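Glycosyl hydrolase (Rhizobium leguminosarum bv. trifolii, PDB 5NDX) probably hydrolyses O-glycosidic bonds as a family 39 glycoside hydrolase, being a bacterial counterpart of human alpha-L-iduronidase. Local coordinates at residues N8-S12 against V379-T383; K91-M97 against W139-N145; W116-T121 against A165-L170. The protein carries 2 engineered substitutions. Numbering follows the deposited sequence.

Contact 1: residues N8-S12 against V379-T383; sequences NVDAS and VCKVT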
loop_
_atom_site.group_PDB
_atom_site.type_symbol
_atom_site.label_atom_id
_atom_site.label_comp_id
_atom_site.label_asym_id
_atom_site.label_seq_id
_atom_site.Cartn_x
_atom_site.Cartn_y
_atom_site.Cartn_z
ATOM N N ASN A 8 -18.229 12.663 -18.756
ATOM C CA ASN A 8 -17.335 12.812 -19.874
ATOM C C ASN A 8 -15.973 13.190 -19.342
ATOM O O ASN A 8 -15.812 14.187 -18.617
ATOM C CB ASN A 8 -17.775 13.874 -20.917
ATOM C CG ASN A 8 -16.725 13.996 -22.065
ATOM O OD1 ASN A 8 -16.652 13.166 -22.982
ATOM N ND2 ASN A 8 -15.839 14.986 -21.947
ATOM N N VAL A 9 -14.988 12.392 -19.720
ATOM C CA VAL A 9 -13.604 12.635 -19.393
ATOM C C VAL A 9 -12.901 13.025 -20.690
ATOM O O VAL A 9 -12.911 12.251 -21.664
ATOM C CB VAL A 9 -12.955 11.385 -18.835
ATOM C CG1 VAL A 9 -11.474 11.577 -18.624
ATOM C CG2 VAL A 9 -13.592 11.000 -17.489
ATOM N N ASP A 10 -12.283 14.196 -20.694
ATOM C CA ASP A 10 -11.585 14.642 -21.892
ATOM C C ASP A 10 -10.089 14.468 -21.769
ATOM O O ASP A 10 -9.408 15.240 -21.126
ATOM C CB ASP A 10 -11.969 16.082 -22.236
ATOM C CG ASP A 10 -11.344 16.562 -23.583
ATOM O OD1 ASP A 10 -10.533 15.867 -24.261
ATOM O OD2 ASP A 10 -11.725 17.677 -23.931
ATOM N N ALA A 11 -9.596 13.425 -22.401
ATOM C CA ALA A 11 -8.175 13.081 -22.337
ATOM C C ALA A 11 -7.254 14.103 -23.020
ATOM O O ALA A 11 -6.039 14.095 -22.754
ATOM C CB ALA A 11 -7.945 11.735 -23.004
ATOM N N SER A 12 -7.805 14.943 -23.906
ATOM C CA SER A 12 -6.995 15.955 -24.605
ATOM C C SER A 12 -6.843 17.185 -23.736
ATOM O O SER A 12 -6.115 18.082 -24.104
ATOM C CB SER A 12 -7.612 16.328 -25.972
ATOM O OG SER A 12 -8.808 17.088 -25.797
ATOM N N VAL A 379 -4.016 14.838 -14.436
ATOM C CA VAL A 379 -5.477 14.909 -14.294
ATOM C C VAL A 379 -6.103 15.450 -15.576
ATOM O O VAL A 379 -5.625 16.409 -16.128
ATOM C CB VAL A 379 -5.875 15.748 -13.080
ATOM C CG1 VAL A 379 -7.386 15.874 -12.963
ATOM C CG2 VAL A 379 -5.292 15.132 -11.802
ATOM N N CYS A 380 -7.142 14.796 -16.061
ATOM C CA CYS A 380 -7.936 15.259 -17.229
ATOM C C CYS A 380 -9.182 15.965 -16.785
ATOM O O CYS A 380 -9.705 15.695 -15.709
ATOM C CB CYS A 380 -8.560 14.099 -17.987
ATOM S SG CYS A 380 -7.478 12.853 -18.506
ATOM N N LYS A 381 -9.717 16.770 -17.672
ATOM C CA LYS A 381 -10.968 17.472 -17.426
ATOM C C LYS A 381 -12.130 16.475 -17.413
ATOM O O LYS A 381 -12.198 15.557 -18.227
ATOM C CB LYS A 381 -11.151 18.508 -18.513
ATOM C CG LYS A 381 -12.455 19.295 -18.543
ATOM C CD LYS A 381 -12.625 19.872 -19.975
ATOM C CE LYS A 381 -14.067 20.183 -20.387
ATOM N NZ LYS A 381 -14.530 21.416 -19.674
ATOM N N VAL A 382 -13.016 16.665 -16.470
ATOM C CA VAL A 382 -14.197 15.844 -16.390
ATOM C C VAL A 382 -15.398 16.753 -16.226
ATOM O O VAL A 382 -15.337 17.735 -15.525
ATOM C CB VAL A 382 -14.085 14.760 -15.251
ATOM C CG1 VAL A 382 -13.527 15.345 -13.998
ATOM C CG2 VAL A 382 -15.443 14.141 -14.930
ATOM N N THR A 383 -16.488 16.400 -16.887
ATOM C CA THR A 383 -17.790 17.039 -16.679
ATOM C C THR A 383 -18.800 15.930 -16.433
ATOM O O THR A 383 -18.774 14.907 -17.108
ATOM C CB THR A 383 -18.212 17.812 -17.940
ATOM O OG1 THR A 383 -18.235 16.903 -19.020
ATOM C CG2 THR A 383 -17.210 18.905 -18.312
HETATM O O HOH W 1 -15.198 16.784 -20.061
#

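Contact 2: residues K91-M97 against W139-N145; sequences KPFFELM and WYFETTN. With 8U8 ((2~{R},3~{S},4~{S},5~{R},6~{S})-6-(4-methyl-2-oxidanylidene-chromen-7-yl)oxy-3,4,5-tris(oxidanyl)oxane-2-carboxylic acid), chain N; 8U8 ((2~{R},3~{S},4~{S},5~{R},6~{S})-6-(4-methyl-2-oxidanylidene-chromen-7-yl)oxy-3,4,5-tris(oxidanyl)oxane-2-carboxylic acid), chain M.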
loop_
_atom_site.group_PDB
_atom_site.type_symbol
_atom_site.label_atom_id
_atom_site.label_comp_id
_atom_site.label_asym_id
_atom_site.label_seq_id
_atom_site.Cartn_x
_atom_site.Cartn_y
_atom_site.Cartn_z
ATOM N N LYS A 91 11.230 0.237 -0.208
ATOM C CA LYS A 91 12.112 1.130 0.504
ATOM C C LYS A 91 11.606 1.371 1.889
ATOM O O LYS A 91 10.421 1.517 2.084
ATOM C CB LYS A 91 12.172 2.466 -0.227
ATOM C CG LYS A 91 12.705 2.303 -1.665
ATOM C CD LYS A 91 12.532 3.527 -2.493
ATOM C CE LYS A 91 12.953 3.299 -3.960
ATOM N NZ LYS A 91 14.393 3.010 -3.978
ATOM N N PRO A 92 12.512 1.504 2.865
ATOM C CA PRO A 92 12.006 1.836 4.174
ATOM C C PRO A 92 11.618 3.317 4.340
ATOM O O PRO A 92 12.333 4.235 3.909
ATOM C CB PRO A 92 13.173 1.461 5.084
ATOM C CG PRO A 92 14.352 1.602 4.229
ATOM C CD PRO A 92 13.916 1.059 2.923
ATOM N N PHE A 93 10.473 3.517 4.973
ATOM C CA PHE A 93 10.112 4.789 5.569
ATOM C C PHE A 93 10.582 4.543 7.004
ATOM O O PHE A 93 9.876 3.935 7.799
ATOM C CB PHE A 93 8.605 5.034 5.423
ATOM C CG PHE A 93 8.111 6.361 5.916
ATOM C CD1 PHE A 93 8.953 7.362 6.372
ATOM C CD2 PHE A 93 6.731 6.601 5.935
ATOM C CE1 PHE A 93 8.448 8.568 6.843
ATOM C CE2 PHE A 93 6.229 7.797 6.413
ATOM C CZ PHE A 93 7.088 8.800 6.842
ATOM N N PHE A 94 11.846 4.927 7.243
ATOM C CA PHE A 94 12.690 4.401 8.315
ATOM C C PHE A 94 12.486 5.255 9.561
ATOM O O PHE A 94 13.010 6.372 9.640
ATOM C CB PHE A 94 14.177 4.462 7.877
ATOM C CG PHE A 94 15.107 3.575 8.666
ATOM C CD1 PHE A 94 15.239 3.698 10.043
ATOM C CD2 PHE A 94 15.887 2.637 8.026
ATOM C CE1 PHE A 94 16.095 2.862 10.751
ATOM C CE2 PHE A 94 16.746 1.805 8.736
ATOM C CZ PHE A 94 16.856 1.930 10.093
ATOM N N GLU A 95 11.727 4.736 10.510
ATOM C CA GLU A 95 11.550 5.396 11.781
ATOM C C GLU A 95 12.776 5.091 12.619
ATOM O O GLU A 95 13.130 3.903 12.810
ATOM C CB GLU A 95 10.309 4.903 12.524
ATOM C CG GLU A 95 9.031 5.070 11.714
ATOM C CD GLU A 95 7.858 4.376 12.386
ATOM O OE1 GLU A 95 7.717 3.131 12.206
ATOM O OE2 GLU A 95 7.131 5.082 13.125
ATOM N N LEU A 96 13.415 6.147 13.098
ATOM C CA LEU A 96 14.628 5.998 13.917
ATOM C C LEU A 96 14.171 5.678 15.348
ATOM O O LEU A 96 14.043 6.552 16.192
ATOM C CB LEU A 96 15.463 7.267 13.829
ATOM C CG LEU A 96 16.042 7.501 12.428
ATOM C CD1 LEU A 96 16.654 8.891 12.278
ATOM C CD2 LEU A 96 17.032 6.427 12.015
ATOM N N MET A 97 13.929 4.399 15.600
ATOM C CA MET A 97 13.090 3.992 16.675
ATOM C C MET A 97 13.449 2.605 17.133
ATOM O O MET A 97 13.714 1.701 16.327
ATOM C CB MET A 97 11.666 4.026 16.133
ATOM C CG MET A 97 10.575 3.315 16.897
ATOM S SD MET A 97 8.992 3.318 15.957
ATOM C CE MET A 97 7.955 2.677 17.270
ATOM N N TRP A 139 15.396 6.803 0.442
ATOM C CA TRP A 139 14.661 6.495 1.657
ATOM C C TRP A 139 14.196 7.784 2.307
ATOM O O TRP A 139 14.619 8.853 1.882
ATOM C CB TRP A 139 15.490 5.721 2.624
ATOM C CG TRP A 139 15.963 4.389 2.149
ATOM C CD1 TRP A 139 15.781 3.832 0.941
ATOM C CD2 TRP A 139 16.778 3.486 2.896
ATOM N NE1 TRP A 139 16.425 2.605 0.876
ATOM C CE2 TRP A 139 17.027 2.368 2.080
ATOM C CE3 TRP A 139 17.257 3.477 4.218
ATOM C CZ2 TRP A 139 17.774 1.281 2.515
ATOM C CZ3 TRP A 139 17.994 2.379 4.651
ATOM C CH2 TRP A 139 18.250 1.311 3.808
ATOM N N TYR A 140 13.255 7.679 3.256
ATOM C CA TYR A 140 12.895 8.795 4.143
ATOM C C TYR A 140 13.121 8.323 5.561
ATOM O O TYR A 140 12.839 7.188 5.869
ATOM C CB TYR A 140 11.456 9.291 3.932
ATOM C CG TYR A 140 11.263 9.867 2.563
ATOM C CD1 TYR A 140 11.002 9.050 1.482
ATOM C CD2 TYR A 140 11.413 11.225 2.333
ATOM C CE1 TYR A 140 10.901 9.578 0.192
ATOM C CE2 TYR A 140 11.274 11.777 1.043
ATOM C CZ TYR A 140 11.056 10.957 -0.031
ATOM O OH TYR A 140 10.935 11.508 -1.323
ATOM N N PHE A 141 13.660 9.204 6.403
ATOM C CA PHE A 141 13.883 8.922 7.809
ATOM C C PHE A 141 12.932 9.754 8.613
ATOM O O PHE A 141 12.671 10.897 8.260
ATOM C CB PHE A 141 15.317 9.251 8.216
ATOM C CG PHE A 141 16.309 8.358 7.573
ATOM C CD1 PHE A 141 16.640 7.144 8.172
ATOM C CD2 PHE A 141 16.807 8.660 6.319
ATOM C CE1 PHE A 141 17.534 6.275 7.554
ATOM C CE2 PHE A 141 17.674 7.787 5.679
ATOM C CZ PHE A 141 18.038 6.603 6.306
ATOM N N GLU A 142 12.435 9.162 9.690
ATOM C CA GLU A 142 11.416 9.778 10.535
ATOM C C GLU A 142 11.747 9.613 11.992
ATOM O O GLU A 142 12.367 8.624 12.394
ATOM C CB GLU A 142 10.043 9.086 10.335
ATOM C CG GLU A 142 8.903 10.004 10.674
ATOM C CD GLU A 142 7.535 9.363 10.536
ATOM O OE1 GLU A 142 7.470 8.135 10.537
ATOM O OE2 GLU A 142 6.537 10.091 10.463
ATOM N N THR A 143 11.266 10.543 12.787
ATOM C CA THR A 143 11.269 10.360 14.241
ATOM C C THR A 143 10.435 9.157 14.670
ATOM O O THR A 143 9.513 8.690 13.971
ATOM C CB THR A 143 10.566 11.489 14.990
ATOM O OG1 THR A 143 9.220 11.578 14.484
ATOM C CG2 THR A 143 11.293 12.773 14.840
ATOM N N THR A 144 10.772 8.735 15.876
ATOM C CA THR A 144 10.200 7.616 16.578
ATOM C C THR A 144 8.760 7.929 16.718
ATOM O O THR A 144 8.346 9.082 16.976
ATOM C CB THR A 144 10.871 7.417 18.005
ATOM O OG1 THR A 144 10.804 6.052 18.436
ATOM C CG2 THR A 144 10.252 8.340 19.067
ATOM N N ASN A 145 8.015 6.857 16.609
ATOM C CA ASN A 145 6.585 6.914 16.478
ATOM C C ASN A 145 5.951 7.535 17.739
ATOM O O ASN A 145 6.547 7.531 18.855
ATOM C CB ASN A 145 6.042 5.506 16.232
ATOM C CG ASN A 145 4.559 5.503 15.924
ATOM O OD1 ASN A 145 4.100 6.184 14.981
ATOM N ND2 ASN A 145 3.785 4.778 16.758
HETATM C C15 8U8 N . 7.976 10.957 4.002
HETATM C C13 8U8 N . 7.986 11.668 2.799
HETATM C C14 8U8 N . 8.344 13.010 2.787
HETATM C C16 8U8 N . 8.431 13.696 1.585
HETATM O O9 8U8 N . 8.694 14.892 1.596
HETATM O O8 8U8 N . 8.093 13.087 0.417
HETATM C C11 8U8 N . 7.792 11.771 0.403
HETATM C C10 8U8 N . 7.568 11.228 -0.838
HETATM C C12 8U8 N . 7.722 11.038 1.579
HETATM C C7 8U8 N . 7.418 9.681 1.470
HETATM C C8 8U8 N . 7.181 9.129 0.216
HETATM C C9 8U8 N . 7.262 9.889 -0.953
HETATM O O2 8U8 N . 7.036 9.290 -2.166
HETATM C C5 8U8 N . 7.552 9.919 -3.368
HETATM O O1 8U8 N . 6.477 10.814 -3.705
HETATM C C1 8U8 N . 6.557 11.538 -4.953
HETATM C C6 8U8 N . 7.766 12.538 -4.966
HETATM O O7 8U8 N . 8.205 12.968 -3.880
HETATM O O6 8U8 N . 8.264 12.797 -6.072
HETATM C C2 8U8 N . 6.667 10.482 -6.050
HETATM O O5 8U8 N . 6.723 11.076 -7.384
HETATM C C3 8U8 N . 7.902 9.586 -5.800
HETATM O O4 8U8 N . 7.907 8.583 -6.781
HETATM C C4 8U8 N . 7.784 8.907 -4.434
HETATM O O3 8U8 N . 8.957 8.153 -4.118
HETATM C C15 8U8 M . -2.269 4.686 22.862
HETATM C C13 8U8 M . -2.626 5.601 21.846
HETATM C C14 8U8 M . -3.147 6.842 22.219
HETATM C C16 8U8 M . -3.477 7.791 21.247
HETATM O O9 8U8 M . -3.960 8.848 21.649
HETATM O O8 8U8 M . -3.314 7.524 19.901
HETATM C C11 8U8 M . -2.698 6.363 19.504
HETATM C C10 8U8 M . -2.420 6.178 18.146
HETATM C C12 8U8 M . -2.359 5.380 20.473
HETATM C C7 8U8 M . -1.700 4.220 20.021
HETATM C C8 8U8 M . -1.419 4.042 18.662
HETATM C C9 8U8 M . -1.785 5.009 17.711
HETATM O O2 8U8 M . -1.497 4.894 16.365
HETATM C C5 8U8 M . -1.309 3.606 15.659
HETATM O O1 8U8 M . -2.390 2.728 16.009
HETATM C C1 8U8 M . -2.251 1.385 15.741
HETATM C C6 8U8 M . -3.556 1.031 15.305
HETATM O O7 8U8 M . -3.880 -0.139 15.472
HETATM O O6 8U8 M . -4.211 1.916 14.784
HETATM C C2 8U8 M . -1.304 0.993 14.567
HETATM O O5 8U8 M . -1.982 1.243 13.318
HETATM C C3 8U8 M . 0.118 1.706 14.634
HETATM O O4 8U8 M . 1.102 0.765 14.889
HETATM C C4 8U8 M . 0.147 2.838 15.708
HETATM O O3 8U8 M . 1.357 3.667 15.474
#

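Contact 3: residues W116-T121 against A165-L170; sequences WRDLVT and ACVAGL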
loop_
_atom_site.group_PDB
_atom_site.type_symbol
_atom_site.label_atom_id
_atom_site.label_comp_id
_atom_site.label_asym_id
_atom_site.label_seq_id
_atom_site.Cartn_x
_atom_site.Cartn_y
_atom_site.Cartn_z
ATOM N N TRP A 116 23.293 8.038 20.543
ATOM C CA TRP A 116 22.180 7.938 19.597
ATOM C C TRP A 116 22.562 8.521 18.237
ATOM O O TRP A 116 22.377 7.857 17.217
ATOM C CB TRP A 116 20.904 8.617 20.120
ATOM C CG TRP A 116 19.733 8.333 19.237
ATOM C CD1 TRP A 116 19.241 9.130 18.239
ATOM C CD2 TRP A 116 18.929 7.149 19.245
ATOM N NE1 TRP A 116 18.164 8.528 17.643
ATOM C CE2 TRP A 116 17.958 7.301 18.224
ATOM C CE3 TRP A 116 18.940 5.970 19.999
ATOM C CZ2 TRP A 116 16.990 6.310 17.950
ATOM C CZ3 TRP A 116 17.961 4.988 19.743
ATOM C CH2 TRP A 116 16.996 5.175 18.729
ATOM N N ARG A 117 23.127 9.731 18.239
ATOM C CA ARG A 117 23.684 10.335 17.033
ATOM C C ARG A 117 24.619 9.350 16.322
ATOM O O ARG A 117 24.534 9.146 15.080
ATOM C CB ARG A 117 24.387 11.649 17.345
ATOM C CG ARG A 117 25.086 12.310 16.151
ATOM C CD ARG A 117 26.299 13.164 16.579
ATOM N NE ARG A 117 27.325 12.385 17.291
ATOM C CZ ARG A 117 28.250 12.893 18.139
ATOM N NH1 ARG A 117 28.323 14.200 18.407
ATOM N NH2 ARG A 117 29.108 12.085 18.752
ATOM N N ASP A 118 25.472 8.706 17.101
ATOM C CA ASP A 118 26.457 7.804 16.514
ATOM C C ASP A 118 25.802 6.546 15.946
ATOM O O ASP A 118 26.262 6.042 14.951
ATOM C CB ASP A 118 27.534 7.419 17.528
ATOM C CG ASP A 118 28.453 8.601 17.916
ATOM O OD1 ASP A 118 28.511 9.642 17.211
ATOM O OD2 ASP A 118 29.134 8.450 18.938
ATOM N N LEU A 119 24.752 6.046 16.594
ATOM C CA LEU A 119 23.960 4.922 16.067
ATOM C C LEU A 119 23.353 5.259 14.672
ATOM O O LEU A 119 23.501 4.507 13.709
ATOM C CB LEU A 119 22.891 4.537 17.083
ATOM C CG LEU A 119 21.794 3.615 16.566
ATOM C CD1 LEU A 119 22.402 2.301 16.103
ATOM C CD2 LEU A 119 20.775 3.430 17.666
ATOM N N VAL A 120 22.777 6.450 14.558
ATOM C CA VAL A 120 22.166 6.908 13.312
ATOM C C VAL A 120 23.247 7.007 12.236
ATOM O O VAL A 120 23.102 6.499 11.102
ATOM C CB VAL A 120 21.378 8.226 13.530
ATOM C CG1 VAL A 120 20.869 8.801 12.210
ATOM C CG2 VAL A 120 20.203 7.989 14.476
ATOM N N THR A 121 24.366 7.621 12.592
ATOM C CA THR A 121 25.495 7.725 11.669
ATOM C C THR A 121 25.976 6.352 11.238
ATOM O O THR A 121 26.149 6.126 10.043
ATOM C CB THR A 121 26.663 8.548 12.304
ATOM O OG1 THR A 121 26.223 9.904 12.465
ATOM C CG2 THR A 121 27.890 8.546 11.400
ATOM N N ALA A 165 19.783 14.715 17.619
ATOM C CA ALA A 165 20.727 13.603 17.459
ATOM C C ALA A 165 20.474 12.841 16.155
ATOM O O ALA A 165 21.432 12.480 15.438
ATOM C CB ALA A 165 20.604 12.662 18.651
ATOM N N CYS A 166 19.186 12.579 15.864
ATOM C CA CYS A 166 18.809 12.024 14.548
ATOM C C CYS A 166 19.370 12.867 13.405
ATOM O O CYS A 166 19.997 12.325 12.516
ATOM C CB CYS A 166 17.285 11.936 14.388
ATOM S SG CYS A 166 16.560 10.735 15.480
ATOM N N VAL A 167 19.137 14.183 13.448
ATOM C CA VAL A 167 19.561 15.085 12.372
ATOM C C VAL A 167 21.079 15.155 12.289
ATOM O O VAL A 167 21.657 15.083 11.171
ATOM C CB VAL A 167 18.965 16.504 12.539
ATOM C CG1 VAL A 167 19.695 17.554 11.703
ATOM C CG2 VAL A 167 17.489 16.496 12.173
ATOM N N ALA A 168 21.740 15.321 13.441
ATOM C CA ALA A 168 23.244 15.351 13.414
ATOM C C ALA A 168 23.784 13.998 12.933
ATOM O O ALA A 168 24.783 13.941 12.212
ATOM C CB ALA A 168 23.807 15.680 14.785
ATOM N N GLY A 169 23.110 12.911 13.328
ATOM C CA GLY A 169 23.540 11.573 12.908
ATOM C C GLY A 169 23.506 11.358 11.401
ATOM O O GLY A 169 24.415 10.752 10.807
ATOM N N LEU A 170 22.450 11.856 10.773
ATOM C CA LEU A 170 22.359 11.770 9.306
ATOM C C LEU A 170 23.356 12.754 8.671
ATOM O O LEU A 170 23.972 12.426 7.658
ATOM C CB LEU A 170 20.948 12.107 8.807
ATOM C CG LEU A 170 19.812 11.208 9.322
ATOM C CD1 LEU A 170 18.459 11.746 8.892
ATOM C CD2 LEU A 170 19.985 9.785 8.841
#

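Contact 1: residues N8-S12 against V379-T383
Two strands that are hundreds of residues apart in sequence, 4-10 and 378-385, run side by side here as antiparallel neighbours, with short axes 4.7 Å apart and N-to-C directions at 148°. The hydrogen-bonded pair N8/T383 is closed in both directions: N8 N donates to T383 O at 2.8 Å (174°), and T383 N donates to N8 O at 2.9 Å (164°). Further along, D10 N donates to K381 O at 2.8 Å (170°). Between these bonds lies the non-hydrogen-bonded pair V9/V382, with CA atoms 4.4 Å apart. V9 instead makes its backbone hydrogen bonds to E429 and S431 of strand 422-431, so strand 4-10 is an interior strand of a large mixed sheet. N8 O takes a second donor, a water at 3.0 Å. That water accepts from N8 ND2 at 2.7 Å and lies 3.2 Å from T383 OG1, joining the two side chains on the polar face that N8 shares with D10, K381 and T383. At A11 and S12 the chain turns a corner, and there D10 OD1 accepts from S12 N (2.9 Å) in an Asx turn; the same OD1 also accepts from S12 OG at 2.6 Å. The face carrying V9 and V382 is apolar: V9 CG1 meets C380 CB at 3.9 Å, and V9 CG2 meets V382 CB at 4.4 Å. The chemistry is thus divided by face, with near-linear backbone bonds fixing the pairing of an N-terminal strand with a strand that follows the barrel, water and polar groups on one side and aliphatic contact on the other.

Contact 2: residues K91-M97 against W139-N145
This is a parallel pairing of neighbouring strands in the TIM barrel, the (beta/alpha)8 fold of the family: 91-95 and 140-142 are third and fourth of its eight strands. Their axes approach to 4.6 Å at 25°, and the pairs F93/Y140, F94/F141 and E95/E142 are in register. Three backbone hydrogen bonds, each 2.8 Å, alternate across the seam: F94 N to Y140 O, E142 N to F94 O, and L96 N to E142 O. F94 and F141 point outward to helix 110-131, touching T123 and V124; F94 CB lies 3.7 Å from F141 CD1. At the strand starts, P92 CG sits over the W139 six-membered ring, 3.4 Å from its centroid and 14° off the normal, a CH-pi contact. The opposite face carries F93, Y140, E95 and E142. The carboxylates, E95 OE2 and E142 OE1, are 4.0 Å apart, a closeness offset by R57, which forms a salt bridge to each. Ligands bind near both ends of the strand pair. One 8U8 lies over the Y140 ring, with CZ 3.4 Å from its C11, and its C15 is 3.7 Å from F93 CZ. The other lies beside N145, which precedes the engineered Q146 at the predicted proton-donor position. N145 OD1 accepts from NH2 of the same R57; the residue is poorly ordered, so its ligand bond is less certain: N145 ND2 donates to 8U8 O3 at 3.0 Å (137°).

Contact 3: residues W116-T121 against A165-L170
A165 opens the segment with its CB 3.8 Å from W116 CD1, at the edge of the indole, and 4.1 Å from R117 CB; its carbonyl O receives a CA-H...O contact from R117 CA at 3.5 Å. One residue on, C166 SG accepts a hydrogen bond from W116 NE1 at 3.5 Å (157°). The sulfur also lies 4.6 Å from the centroid of the five-membered ring and 84° off its normal, an edge-on sulfur-aromatic contact. V120 CG1 rests 3.6 Å from C166 O. These helices, 110-131 and 155-171, are the ones that follow the third and fourth barrel strands, so the contact joins adjacent members of the outer helical layer of the (beta/alpha)8 fold; their short axes cross at -42° and come within 7.3 Å. A168 CB meets R117 CG at 3.9 Å, while the guanidinium end of that arginine turns back to D118, with NH2 2.9 Å from D118 OD1 in a salt bridge. G169 is where the backbones come closest, its CA 4.3 Å from R117 CA and 3.4 Å from R117 O. An ideal CB there would fall 2.6 Å from V120 CB and 2.8 Å from R117 O, so the absence of a side chain permits the approach. G169 O in turn accepts from T121 OG1 at 2.6 Å. L170 then places CD2 3.6 Å from V120 CG1, and its side chain also touches V124 and M179.

Contacts 2 and 3 belong to one stretch of the barrel, whose elements follow in the order strand 91-95, helix 110-131, strand 140-142, helix 155-171. Their segments therefore alternate along the chain, one pairing successive strands and the other the helices outside them. Their centres are 13 Å apart and they touch: L96 O lies 3.4 Å from W116 CZ2, and L96 CD1 3.7 Å from C166 SG. Contact 1 is remote, with centres about 38 Å from contact 2 and 48 Å from contact 3. Its two segments come before and after both others in sequence, so the chain begins in the separate mixed sheet, builds the barrel, and returns to that sheet.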